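Local coordinates for protein vinylacetyl-CoA Delta-isomerase (Nitrosopumilus maritimus SCM1, PDB 6VJR) that probably interconverts vinylacetyl-CoA and crotonyl-CoA and dehydrates 4-hydroxybutyryl-CoA, using FAD and a [4Fe-4S] cluster, at residues V136-P150 against A183-I197. Residues are numbered along the deposited sequence; the frame is centred on the assembly and turned at random.
Sequences VQQENLVIGGAMTDP and AKAHQTGCINSHWII. With FAD (flavin-adenine dinucleotide), chain F.
Ile143, Gly144 and Gly145 pair in parallel register with Trp195, Ile196 and Ile197, the short strand axes 4.6 Å apart at 27°, through alternating bonds from Gly144 N to Trp195 O, Ile197 N to Gly144 O and Ala146 N to Ile197 O. Before the strand, an imidazole stands in for a backbone acceptor: Val142 N points at His194 ND1 (2.9 Å, 176°) in the ring plane, while His194 N returns a bond to Val142 O. Leu141 straddles two rings, CD2 over a His194 face in a CH-pi contact and CD1 at the Trp195 edge, 3.6 Å from NE1. At Gly144 the chain passes close to Ile196 with no side chain between them.

Beyond the strand, the Lys184 chain runs past the methyl and carbonyl oxygen of Ala146, the bend at chi2 (-63°) carrying NZ to Met147 O (2.9 Å), above that carbonyl's plane, and into a salt bridge on the syn side of Asp149 OD2, though tilted out of the carboxylate plane. NZ also donates to Met199 O, and OD2 also accepts from Thr168 N. A methionine in its place would probably cost the buried Asp149 carboxylate this salt bridge and leave Met147 O without this donor. Thr148 O meanwhile accepts Ala185 N at 2.8 Å.

Both segments grip the flavin: FAD O2 takes three N-H groups, from Met147 N, Thr148 N and Gln187 NE2, an arrangement likely to stabilise negative charge there. FAD N3 donates to Gly145 O, and Thr188 OG1 to FAD N5 (2.8 Å).

Strand 143-146 is the outermost strand, within this chain, of a four-stranded mixed sheet, beside strand 195-198, with helix 36-51 against Val142 and His194; strand 254-259 flanks Gln187, and Thr390 of the second subunit bonds His186 where that subunit completes the FAD site.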
ATOM      1  N   VAL A 136     -35.571   1.939 -29.495  1.00 19.58           N
ATOM      2  CA  VAL A 136     -34.590   2.893 -29.015  1.00 19.05           C
ATOM      3  C   VAL A 136     -33.421   3.030 -29.990  1.00 19.35           C
ATOM      4  O   VAL A 136     -32.827   4.098 -30.089  1.00 19.42           O
ATOM      5  CB  VAL A 136     -34.150   2.612 -27.567  1.00 19.20           C
ATOM      6  CG1 VAL A 136     -35.331   2.615 -26.619  1.00 20.82           C
ATOM      7  CG2 VAL A 136     -33.407   1.317 -27.391  1.00 20.03           C
ATOM      8  N   GLN A 137     -33.081   1.947 -30.679  1.00 18.85           N
ATOM      9  CA  GLN A 137     -32.080   1.988 -31.741  1.00 19.87           C
ATOM     10  C   GLN A 137     -32.483   2.876 -32.924  1.00 21.37           C
ATOM     11  O   GLN A 137     -31.666   3.623 -33.454  1.00 21.02           O
ATOM     12  CB  GLN A 137     -31.743   0.583 -32.222  1.00 19.70           C
ATOM     13  CG  GLN A 137     -30.836  -0.184 -31.262  1.00 20.36           C
ATOM     14  CD  GLN A 137     -30.295  -1.475 -31.854  1.00 19.37           C
ATOM     15  OE1 GLN A 137     -30.672  -1.919 -32.965  1.00 20.44           O
ATOM     16  NE2 GLN A 137     -29.444  -2.098 -31.052  1.00 19.43           N
ATOM     17  N   GLN A 138     -33.725   2.726 -33.382  1.00 20.74           N
ATOM     18  CA  GLN A 138     -34.242   3.526 -34.478  1.00 22.25           C
ATOM     19  C   GLN A 138     -34.238   5.014 -34.135  1.00 21.41           C
ATOM     20  O   GLN A 138     -33.877   5.833 -34.978  1.00 24.74           O
ATOM     21  CB  GLN A 138     -35.679   3.134 -34.808  1.00 25.55           C
ATOM     22  CG  GLN A 138     -35.842   1.716 -35.321  1.00 29.94           C
ATOM     23  CD  GLN A 138     -37.284   1.380 -35.646  1.00 36.80           C
ATOM     24  OE1 GLN A 138     -38.209   1.537 -34.835  1.00 43.27           O
ATOM     25  NE2 GLN A 138     -37.496   0.964 -36.875  1.00 41.33           N
ATOM     26  N   GLU A 139     -34.643   5.349 -32.911  1.00 20.93           N
ATOM     27  CA  GLU A 139     -34.824   6.728 -32.489  1.00 20.70           C
ATOM     28  C   GLU A 139     -33.532   7.336 -31.922  1.00 20.24           C
ATOM     29  O   GLU A 139     -33.422   8.554 -31.880  1.00 20.92           O
ATOM     30  CB  GLU A 139     -35.988   6.810 -31.505  1.00 22.17           C
ATOM     31  CG  GLU A 139     -37.302   6.336 -32.114  1.00 23.96           C
ATOM     32  CD  GLU A 139     -38.550   6.471 -31.259  1.00 29.90           C
ATOM     33  OE1 GLU A 139     -39.610   5.879 -31.622  1.00 36.54           O
ATOM     34  OE2 GLU A 139     -38.472   7.155 -30.220  1.00 32.70           O
ATOM     35  N   ASN A 140     -32.547   6.506 -31.569  1.00 19.30           N
ATOM     36  CA  ASN A 140     -31.234   6.931 -31.075  1.00 18.69           C
ATOM     37  C   ASN A 140     -31.339   7.648 -29.731  1.00 19.06           C
ATOM     38  O   ASN A 140     -30.912   8.794 -29.617  1.00 19.59           O
ATOM     39  CB  ASN A 140     -30.449   7.736 -32.104  1.00 19.85           C
ATOM     40  CG  ASN A 140     -28.972   7.762 -31.802  1.00 22.54           C
ATOM     41  OD1 ASN A 140     -28.477   7.041 -30.926  1.00 29.45           O
ATOM     42  ND2 ASN A 140     -28.245   8.605 -32.492  1.00 22.54           N
ATOM     43  N   LEU A 141     -31.914   6.954 -28.733  1.00 18.30           N
ATOM     44  CA  LEU A 141     -32.296   7.532 -27.444  1.00 17.06           C
ATOM     45  C   LEU A 141     -31.264   7.236 -26.353  1.00 16.82           C
ATOM     46  O   LEU A 141     -30.401   6.370 -26.495  1.00 18.77           O
ATOM     47  CB  LEU A 141     -33.682   7.003 -27.044  1.00 16.64           C
ATOM     48  CG  LEU A 141     -34.766   7.256 -28.097  1.00 17.72           C
ATOM     49  CD1 LEU A 141     -36.139   6.804 -27.608  1.00 19.35           C
ATOM     50  CD2 LEU A 141     -34.796   8.717 -28.525  1.00 18.48           C
ATOM     51  N   VAL A 142     -31.393   7.972 -25.258  1.00 16.76           N
ATOM     52  CA  VAL A 142     -30.593   7.802 -24.043  1.00 16.26           C
ATOM     53  C   VAL A 142     -31.429   7.020 -23.032  1.00 16.17           C
ATOM     54  O   VAL A 142     -32.576   7.399 -22.730  1.00 16.21           O
ATOM     55  CB  VAL A 142     -30.172   9.181 -23.498  1.00 16.45           C
ATOM     56  CG1 VAL A 142     -29.485   9.075 -22.138  1.00 17.53           C
ATOM     57  CG2 VAL A 142     -29.293   9.937 -24.503  1.00 18.84           C
ATOM     58  N   ILE A 143     -30.820   5.934 -22.517  1.00 17.65           N
ATOM     59  CA  ILE A 143     -31.499   4.996 -21.637  1.00 17.64           C
ATOM     60  C   ILE A 143     -30.792   5.002 -20.281  1.00 18.54           C
ATOM     61  O   ILE A 143     -29.598   4.753 -20.215  1.00 19.47           O
ATOM     62  CB  ILE A 143     -31.453   3.579 -22.221  1.00 18.42           C
ATOM     63  CG1 ILE A 143     -31.841   3.511 -23.718  1.00 20.03           C
ATOM     64  CG2 ILE A 143     -32.278   2.625 -21.346  1.00 18.70           C
ATOM     65  CD1 ILE A 143     -33.214   4.032 -24.049  1.00 22.05           C
ATOM     66  N   GLY A 144     -31.545   5.279 -19.224  1.00 16.02           N
ATOM     67  CA  GLY A 144     -31.086   5.131 -17.857  1.00 16.06           C
ATOM     68  C   GLY A 144     -31.230   3.683 -17.363  1.00 16.17           C
ATOM     69  O   GLY A 144     -32.165   2.986 -17.717  1.00 17.38           O
ATOM     70  N   GLY A 145     -30.379   3.308 -16.391  1.00 15.68           N
ATOM     71  CA  GLY A 145     -30.416   1.995 -15.794  1.00 15.95           C
ATOM     72  C   GLY A 145     -30.661   2.171 -14.325  1.00 15.66           C
ATOM     73  O   GLY A 145     -29.747   2.551 -13.608  1.00 17.46           O
ATOM     74  N   ALA A 146     -31.894   1.891 -13.911  1.00 15.92           N
ATOM     75  CA  ALA A 146     -32.318   2.237 -12.579  1.00 15.73           C
ATOM     76  C   ALA A 146     -32.487   0.985 -11.727  1.00 14.31           C
ATOM     77  O   ALA A 146     -33.596   0.451 -11.583  1.00 14.96           O
ATOM     78  CB  ALA A 146     -33.581   3.075 -12.635  1.00 17.53           C
ATOM     79  N   MET A 147     -31.391   0.610 -11.055  1.00 14.68           N
ATOM     80  CA  MET A 147     -31.394  -0.608 -10.260  1.00 14.01           C
ATOM     81  C   MET A 147     -31.498  -0.300  -8.768  1.00 14.11           C
ATOM     82  O   MET A 147     -32.340  -0.867  -8.076  1.00 14.56           O
ATOM     83  CB  MET A 147     -30.145  -1.430 -10.581  1.00 15.29           C
ATOM     84  CG  MET A 147     -29.970  -2.636  -9.680  1.00 16.75           C
ATOM     85  SD  MET A 147     -28.738  -3.827 -10.243  1.00 19.50           S
ATOM     86  CE  MET A 147     -29.533  -4.462 -11.723  1.00 19.54           C
ATOM     87  N   THR A 148     -30.623   0.549  -8.271  1.00 12.99           N
ATOM     88  CA  THR A 148     -30.458   0.709  -6.834  1.00 12.98           C
ATOM     89  C   THR A 148     -31.608   1.464  -6.186  1.00 12.35           C
ATOM     90  O   THR A 148     -31.765   2.663  -6.377  1.00 13.96           O
ATOM     91  CB  THR A 148     -29.145   1.420  -6.545  1.00 12.73           C
ATOM     92  OG1 THR A 148     -28.059   0.869  -7.281  1.00 13.62           O
ATOM     93  CG2 THR A 148     -28.867   1.383  -5.057  1.00 14.11           C
ATOM     94  N   ASP A 149     -32.310   0.765  -5.276  1.00 13.16           N
ATOM     95  CA  ASP A 149     -33.354   1.338  -4.446  1.00 13.45           C
ATOM     96  C   ASP A 149     -32.692   1.989  -3.227  1.00 13.36           C
ATOM     97  O   ASP A 149     -31.491   1.843  -2.975  1.00 13.17           O
ATOM     98  CB  ASP A 149     -34.328   0.272  -3.954  1.00 14.78           C
ATOM     99  CG  ASP A 149     -34.829  -0.616  -5.085  1.00 16.03           C
ATOM    100  OD1 ASP A 149     -34.072  -1.541  -5.440  1.00 18.83           O
ATOM    101  OD2 ASP A 149     -35.879  -0.298  -5.674  1.00 18.29           O
ATOM    102  N   PRO A 150     -33.441   2.794  -2.454  1.00 14.99           N
ATOM    103  CA  PRO A 150     -32.893   3.374  -1.234  1.00 12.96           C
ATOM    104  C   PRO A 150     -32.458   2.348  -0.189  1.00 13.34           C
ATOM    105  O   PRO A 150     -31.482   2.629   0.498  1.00 13.93           O
ATOM    106  CB  PRO A 150     -33.999   4.298  -0.748  1.00 15.15           C
ATOM    107  CG  PRO A 150     -34.787   4.615  -1.996  1.00 15.50           C
ATOM    108  CD  PRO A 150     -34.758   3.326  -2.755  1.00 14.86           C
ATOM    109  N   ALA A 183     -38.733   3.826  -5.122  1.00 15.46           N
ATOM    110  CA  ALA A 183     -37.799   4.853  -5.535  1.00 14.12           C
ATOM    111  C   ALA A 183     -36.525   4.187  -6.028  1.00 13.25           C
ATOM    112  O   ALA A 183     -36.258   3.030  -5.660  1.00 14.47           O
ATOM    113  CB  ALA A 183     -37.514   5.751  -4.380  1.00 14.17           C
ATOM    114  N   LYS A 184     -35.749   4.939  -6.789  1.00 13.19           N
ATOM    115  CA  LYS A 184     -34.437   4.507  -7.252  1.00 12.83           C
ATOM    116  C   LYS A 184     -33.466   5.656  -6.960  1.00 13.00           C
ATOM    117  O   LYS A 184     -33.746   6.793  -7.305  1.00 13.82           O
ATOM    118  CB  LYS A 184     -34.476   4.156  -8.746  1.00 14.20           C
ATOM    119  CG  LYS A 184     -35.307   2.919  -9.067  1.00 14.58           C
ATOM    120  CD  LYS A 184     -34.886   1.555  -8.512  1.00 14.54           C
ATOM    121  CE  LYS A 184     -35.626   0.408  -9.105  1.00 16.51           C
ATOM    122  NZ  LYS A 184     -35.229  -0.839  -8.418  1.00 17.68           N
ATOM    123  N   ALA A 185     -32.404   5.373  -6.177  1.00 14.48           N
ATOM    124  CA  ALA A 185     -31.482   6.392  -5.717  1.00 13.26           C
ATOM    125  C   ALA A 185     -30.233   6.457  -6.585  1.00 12.78           C
ATOM    126  O   ALA A 185     -29.874   5.498  -7.256  1.00 13.57           O
ATOM    127  CB  ALA A 185     -31.145   6.131  -4.264  1.00 13.69           C
ATOM    128  N   HIS A 186     -29.546   7.607  -6.524  1.00 13.71           N
ATOM    129  CA  HIS A 186     -28.228   7.804  -7.144  1.00 13.29           C
ATOM    130  C   HIS A 186     -28.257   7.656  -8.667  1.00 14.20           C
ATOM    131  O   HIS A 186     -27.324   7.117  -9.256  1.00 18.03           O
ATOM    132  CB  HIS A 186     -27.210   6.780  -6.643  1.00 13.65           C
ATOM    133  CG  HIS A 186     -27.386   6.425  -5.211  1.00 12.86           C
ATOM    134  ND1 HIS A 186     -27.132   7.232  -4.119  1.00 15.01           N
ATOM    135  CD2 HIS A 186     -27.816   5.246  -4.732  1.00 14.93           C
ATOM    136  CE1 HIS A 186     -27.432   6.548  -3.031  1.00 14.61           C
ATOM    137  NE2 HIS A 186     -27.828   5.335  -3.380  1.00 15.10           N
ATOM    138  N   GLN A 187     -29.352   8.031  -9.291  1.00 14.42           N
ATOM    139  CA  GLN A 187     -29.561   7.657 -10.693  1.00 13.09           C
ATOM    140  C   GLN A 187     -28.877   8.574 -11.690  1.00 13.09           C
ATOM    141  O   GLN A 187     -29.257   9.734 -11.836  1.00 14.45           O
ATOM    142  CB  GLN A 187     -31.067   7.592 -10.920  1.00 14.46           C
ATOM    143  CG  GLN A 187     -31.711   6.447 -10.168  1.00 15.46           C
ATOM    144  CD  GLN A 187     -31.165   5.105 -10.576  1.00 13.88           C
ATOM    145  OE1 GLN A 187     -30.982   4.845 -11.751  1.00 17.08           O
ATOM    146  NE2 GLN A 187     -30.897   4.230  -9.612  1.00 14.36           N
ATOM    147  N   THR A 188     -27.868   8.016 -12.353  1.00 13.52           N
ATOM    148  CA  THR A 188     -26.995   8.739 -13.251  1.00 13.66           C
ATOM    149  C   THR A 188     -27.769   9.160 -14.501  1.00 14.35           C
ATOM    150  O   THR A 188     -28.279   8.310 -15.223  1.00 16.50           O
ATOM    151  CB  THR A 188     -25.776   7.852 -13.592  1.00 15.86           C
ATOM    152  OG1 THR A 188     -24.999   7.645 -12.406  1.00 17.13           O
ATOM    153  CG2 THR A 188     -24.887   8.492 -14.632  1.00 17.92           C
ATOM    154  N   GLY A 189     -27.767  10.475 -14.761  1.00 14.91           N
ATOM    155  CA  GLY A 189     -28.272  11.011 -16.013  1.00 14.30           C
ATOM    156  C   GLY A 189     -29.766  10.794 -16.229  1.00 15.35           C
ATOM    157  O   GLY A 189     -30.248  10.941 -17.348  1.00 15.08           O
ATOM    158  N   CYS A 190     -30.520  10.452 -15.193  1.00 15.04           N
ATOM    159  CA  CYS A 190     -31.925  10.089 -15.396  1.00 15.12           C
ATOM    160  C   CYS A 190     -32.761  11.219 -16.008  1.00 14.09           C
ATOM    161  O   CYS A 190     -33.568  11.002 -16.927  1.00 16.39           O
ATOM    162  CB  CYS A 190     -32.571   9.593 -14.109  1.00 16.16           C
ATOM    163  SG  CYS A 190     -32.461  10.702 -12.682  1.00 16.73           S
ATOM    164  N   ILE A 191     -32.539  12.443 -15.559  1.00 14.45           N
ATOM    165  CA  ILE A 191     -33.236  13.621 -16.051  1.00 16.06           C
ATOM    166  C   ILE A 191     -32.842  13.921 -17.504  1.00 16.47           C
ATOM    167  O   ILE A 191     -33.615  14.539 -18.234  1.00 18.04           O
ATOM    168  CB  ILE A 191     -33.028  14.793 -15.077  1.00 18.87           C
ATOM    169  CG1 ILE A 191     -33.716  14.447 -13.732  1.00 18.42           C
ATOM    170  CG2 ILE A 191     -33.542  16.114 -15.640  1.00 22.16           C
ATOM    171  CD1 ILE A 191     -33.143  15.232 -12.568  1.00 19.40           C
ATOM    172  N   ASN A 192     -31.643  13.471 -17.905  1.00 13.66           N
ATOM    173  CA  ASN A 192     -31.086  13.639 -19.233  1.00 15.00           C
ATOM    174  C   ASN A 192     -31.443  12.475 -20.158  1.00 14.13           C
ATOM    175  O   ASN A 192     -30.958  12.441 -21.261  1.00 16.38           O
ATOM    176  CB  ASN A 192     -29.567  13.802 -19.149  1.00 15.89           C
ATOM    177  CG  ASN A 192     -29.168  15.008 -18.332  1.00 15.83           C
ATOM    178  OD1 ASN A 192     -29.982  15.900 -18.079  1.00 15.72           O
ATOM    179  ND2 ASN A 192     -27.909  15.066 -17.933  1.00 16.82           N
ATOM    180  N   SER A 193     -32.263  11.535 -19.686  0.59 13.36           N
ATOM    181  CA  SER A 193     -32.597  10.324 -20.408  0.59 14.43           C
ATOM    182  C   SER A 193     -33.990  10.442 -21.044  0.59 14.74           C
ATOM    183  O   SER A 193     -34.836  11.214 -20.579  0.59 13.17           O
ATOM    184  CB  SER A 193     -32.572   9.120 -19.474  0.59 13.84           C
ATOM    185  OG  SER A 193     -31.306   8.867 -18.860  0.59 13.57           O
ATOM    186  N   HIS A 194     -34.239   9.605 -22.057  1.00 14.97           N
ATOM    187  CA  HIS A 194     -35.535   9.464 -22.711  1.00 15.30           C
ATOM    188  C   HIS A 194     -36.385   8.356 -22.072  1.00 15.43           C
ATOM    189  O   HIS A 194     -37.608   8.495 -21.948  1.00 15.98           O
ATOM    190  CB  HIS A 194     -35.355   9.255 -24.218  1.00 16.02           C
ATOM    191  CG  HIS A 194     -34.607  10.341 -24.898  1.00 16.40           C
ATOM    192  ND1 HIS A 194     -33.304  10.174 -25.304  1.00 17.93           N
ATOM    193  CD2 HIS A 194     -34.908  11.622 -25.156  1.00 18.79           C
ATOM    194  CE1 HIS A 194     -32.884  11.299 -25.887  1.00 18.45           C
ATOM    195  NE2 HIS A 194     -33.838  12.207 -25.780  1.00 16.89           N
ATOM    196  N   TRP A 195     -35.746   7.229 -21.762  1.00 15.58           N
ATOM    197  CA  TRP A 195     -36.357   6.092 -21.097  1.00 16.68           C
ATOM    198  C   TRP A 195     -35.479   5.677 -19.927  1.00 16.26           C
ATOM    199  O   TRP A 195     -34.266   5.833 -20.007  1.00 16.50           O
ATOM    200  CB  TRP A 195     -36.514   4.897 -22.028  1.00 17.70           C
ATOM    201  CG  TRP A 195     -37.501   5.142 -23.130  1.00 18.37           C
ATOM    202  CD1 TRP A 195     -37.315   5.787 -24.311  1.00 20.80           C
ATOM    203  CD2 TRP A 195     -38.876   4.742 -23.100  1.00 19.38           C
ATOM    204  NE1 TRP A 195     -38.483   5.806 -25.031  1.00 22.65           N
ATOM    205  CE2 TRP A 195     -39.457   5.172 -24.308  1.00 20.55           C
ATOM    206  CE3 TRP A 195     -39.651   4.020 -22.190  1.00 19.77           C
ATOM    207  CZ2 TRP A 195     -40.791   4.940 -24.602  1.00 21.04           C
ATOM    208  CZ3 TRP A 195     -40.974   3.808 -22.473  1.00 20.69           C
ATOM    209  CH2 TRP A 195     -41.528   4.253 -23.669  1.00 19.83           C
ATOM    210  N   ILE A 196     -36.107   5.085 -18.917  1.00 16.08           N
ATOM    211  CA  ILE A 196     -35.431   4.553 -17.739  1.00 15.90           C
ATOM    212  C   ILE A 196     -35.930   3.124 -17.527  1.00 15.99           C
ATOM    213  O   ILE A 196     -37.153   2.878 -17.579  1.00 16.77           O
ATOM    214  CB  ILE A 196     -35.740   5.439 -16.536  1.00 17.78           C
ATOM    215  CG1 ILE A 196     -35.150   6.856 -16.758  1.00 21.20           C
ATOM    216  CG2 ILE A 196     -35.195   4.795 -15.274  1.00 18.75           C
ATOM    217  CD1 ILE A 196     -35.736   7.931 -15.886  1.00 23.86           C
ATOM    218  N   ILE A 197     -34.986   2.174 -17.387  1.00 16.21           N
ATOM    219  CA  ILE A 197     -35.327   0.786 -17.118  1.00 15.99           C
ATOM    220  C   ILE A 197     -35.159   0.504 -15.625  1.00 15.50           C
ATOM    221  O   ILE A 197     -34.055   0.563 -15.089  1.00 17.06           O
ATOM    222  CB  ILE A 197     -34.471  -0.183 -17.953  1.00 16.79           C
ATOM    223  CG1 ILE A 197     -34.563   0.104 -19.465  1.00 18.56           C
ATOM    224  CG2 ILE A 197     -34.939  -1.603 -17.667  1.00 19.09           C
ATOM    225  CD1 ILE A 197     -33.659  -0.731 -20.323  1.00 20.48           C
TER
HETATM  226  PA  FAD F 602     -24.751   0.886   1.175  1.00 12.52           P
HETATM  227  O1A FAD F 602     -25.285  -0.396   0.683  1.00 14.52           O
HETATM  228  O2A FAD F 602     -25.521   1.593   2.217  1.00 12.73           O
HETATM  229  O5B FAD F 602     -23.220   0.622   1.522  1.00 12.22           O
HETATM  230  C5B FAD F 602     -22.565   1.260   2.646  1.00 11.79           C
HETATM  231  C4B FAD F 602     -21.614   0.276   3.262  1.00 12.18           C
HETATM  232  O4B FAD F 602     -22.366  -0.756   3.946  1.00 11.88           O
HETATM  233  C3B FAD F 602     -20.653  -0.457   2.308  1.00 11.70           C
HETATM  234  O3B FAD F 602     -19.380  -0.647   2.932  1.00 12.39           O
HETATM  235  C2B FAD F 602     -21.340  -1.801   2.095  1.00 11.35           C
HETATM  236  O2B FAD F 602     -20.512  -2.881   1.692  1.00 12.02           O
HETATM  237  C1B FAD F 602     -21.955  -2.034   3.478  1.00 11.55           C
HETATM  238  N9A FAD F 602     -23.144  -2.877   3.454  1.00 11.95           N
HETATM  239  C8A FAD F 602     -24.394  -2.626   2.929  1.00 14.16           C
HETATM  240  N7A FAD F 602     -25.267  -3.585   3.101  1.00 14.79           N
HETATM  241  C5A FAD F 602     -24.543  -4.560   3.763  1.00 13.70           C
HETATM  242  C6A FAD F 602     -24.902  -5.840   4.234  1.00 15.68           C
HETATM  243  N6A FAD F 602     -26.140  -6.326   4.136  1.00 16.18           N
HETATM  244  N1A FAD F 602     -23.930  -6.594   4.798  1.00 16.83           N
HETATM  245  C2A FAD F 602     -22.700  -6.064   4.923  1.00 16.04           C
HETATM  246  N3A FAD F 602     -22.250  -4.866   4.557  1.00 15.32           N
HETATM  247  C4A FAD F 602     -23.226  -4.148   3.967  1.00 13.76           C
HETATM  248  N1  FAD F 602     -27.205   2.855  -9.170  1.00 12.63           N
HETATM  249  C2  FAD F 602     -28.115   2.699 -10.187  1.00 13.16           C
HETATM  250  O2  FAD F 602     -29.000   1.829 -10.165  1.00 14.43           O
HETATM  251  N3  FAD F 602     -27.998   3.496 -11.310  1.00 13.52           N
HETATM  252  C4  FAD F 602     -27.074   4.480 -11.516  1.00 12.70           C
HETATM  253  O4  FAD F 602     -27.112   5.208 -12.492  1.00 15.16           O
HETATM  254  C4X FAD F 602     -26.184   4.697 -10.385  1.00 12.87           C
HETATM  255  N5  FAD F 602     -25.263   5.662 -10.481  1.00 13.93           N
HETATM  256  C5X FAD F 602     -24.582   6.003  -9.332  1.00 13.60           C
HETATM  257  C6  FAD F 602     -23.776   7.151  -9.300  1.00 14.24           C
HETATM  258  C7  FAD F 602     -23.116   7.549  -8.147  1.00 14.47           C
HETATM  259  C7M FAD F 602     -22.346   8.848  -8.130  1.00 16.11           C
HETATM  260  C8  FAD F 602     -23.131   6.705  -7.018  1.00 13.55           C
HETATM  261  C8M FAD F 602     -22.333   7.055  -5.796  1.00 14.24           C
HETATM  262  C9  FAD F 602     -23.842   5.529  -7.048  1.00 13.12           C
HETATM  263  C9A FAD F 602     -24.603   5.181  -8.193  1.00 12.51           C
HETATM  264  N10 FAD F 602     -25.433   4.062  -8.210  1.00 13.74           N
HETATM  265  C10 FAD F 602     -26.321   3.825  -9.260  1.00 12.63           C
HETATM  266  C1' FAD F 602     -25.644   3.387  -6.915  1.00 13.86           C
HETATM  267  C2' FAD F 602     -24.612   2.387  -6.454  1.00 13.38           C
HETATM  268  O2' FAD F 602     -24.854   1.164  -7.151  1.00 14.76           O
HETATM  269  C3' FAD F 602     -24.731   2.176  -4.938  1.00 13.30           C
HETATM  270  O3' FAD F 602     -24.263   3.370  -4.338  1.00 12.67           O
HETATM  271  C4' FAD F 602     -24.035   0.918  -4.394  1.00 13.02           C
HETATM  272  O4' FAD F 602     -24.731  -0.265  -4.807  1.00 14.00           O
HETATM  273  C5' FAD F 602     -23.931   0.916  -2.880  1.00 12.04           C
HETATM  274  O5' FAD F 602     -25.226   1.019  -2.313  1.00 11.78           O
HETATM  275  P   FAD F 602     -25.568   2.133  -1.281  1.00 12.07           P
HETATM  276  O1P FAD F 602     -25.267   3.472  -1.791  1.00 11.74           O
HETATM  277  O2P FAD F 602     -26.930   1.854  -0.800  1.00 11.77           O
HETATM  278  O3P FAD F 602     -24.570   1.939  -0.042  1.00 11.83           O
HETATM  279  O   HOH W   1     -39.558   6.413 -27.762  1.00 31.71           O
HETATM  280  O   HOH W   2     -28.752   5.499 -14.932  1.00 18.81           O
HETATM  281  O   HOH W   3     -29.135   3.107  -1.974  1.00 12.86           O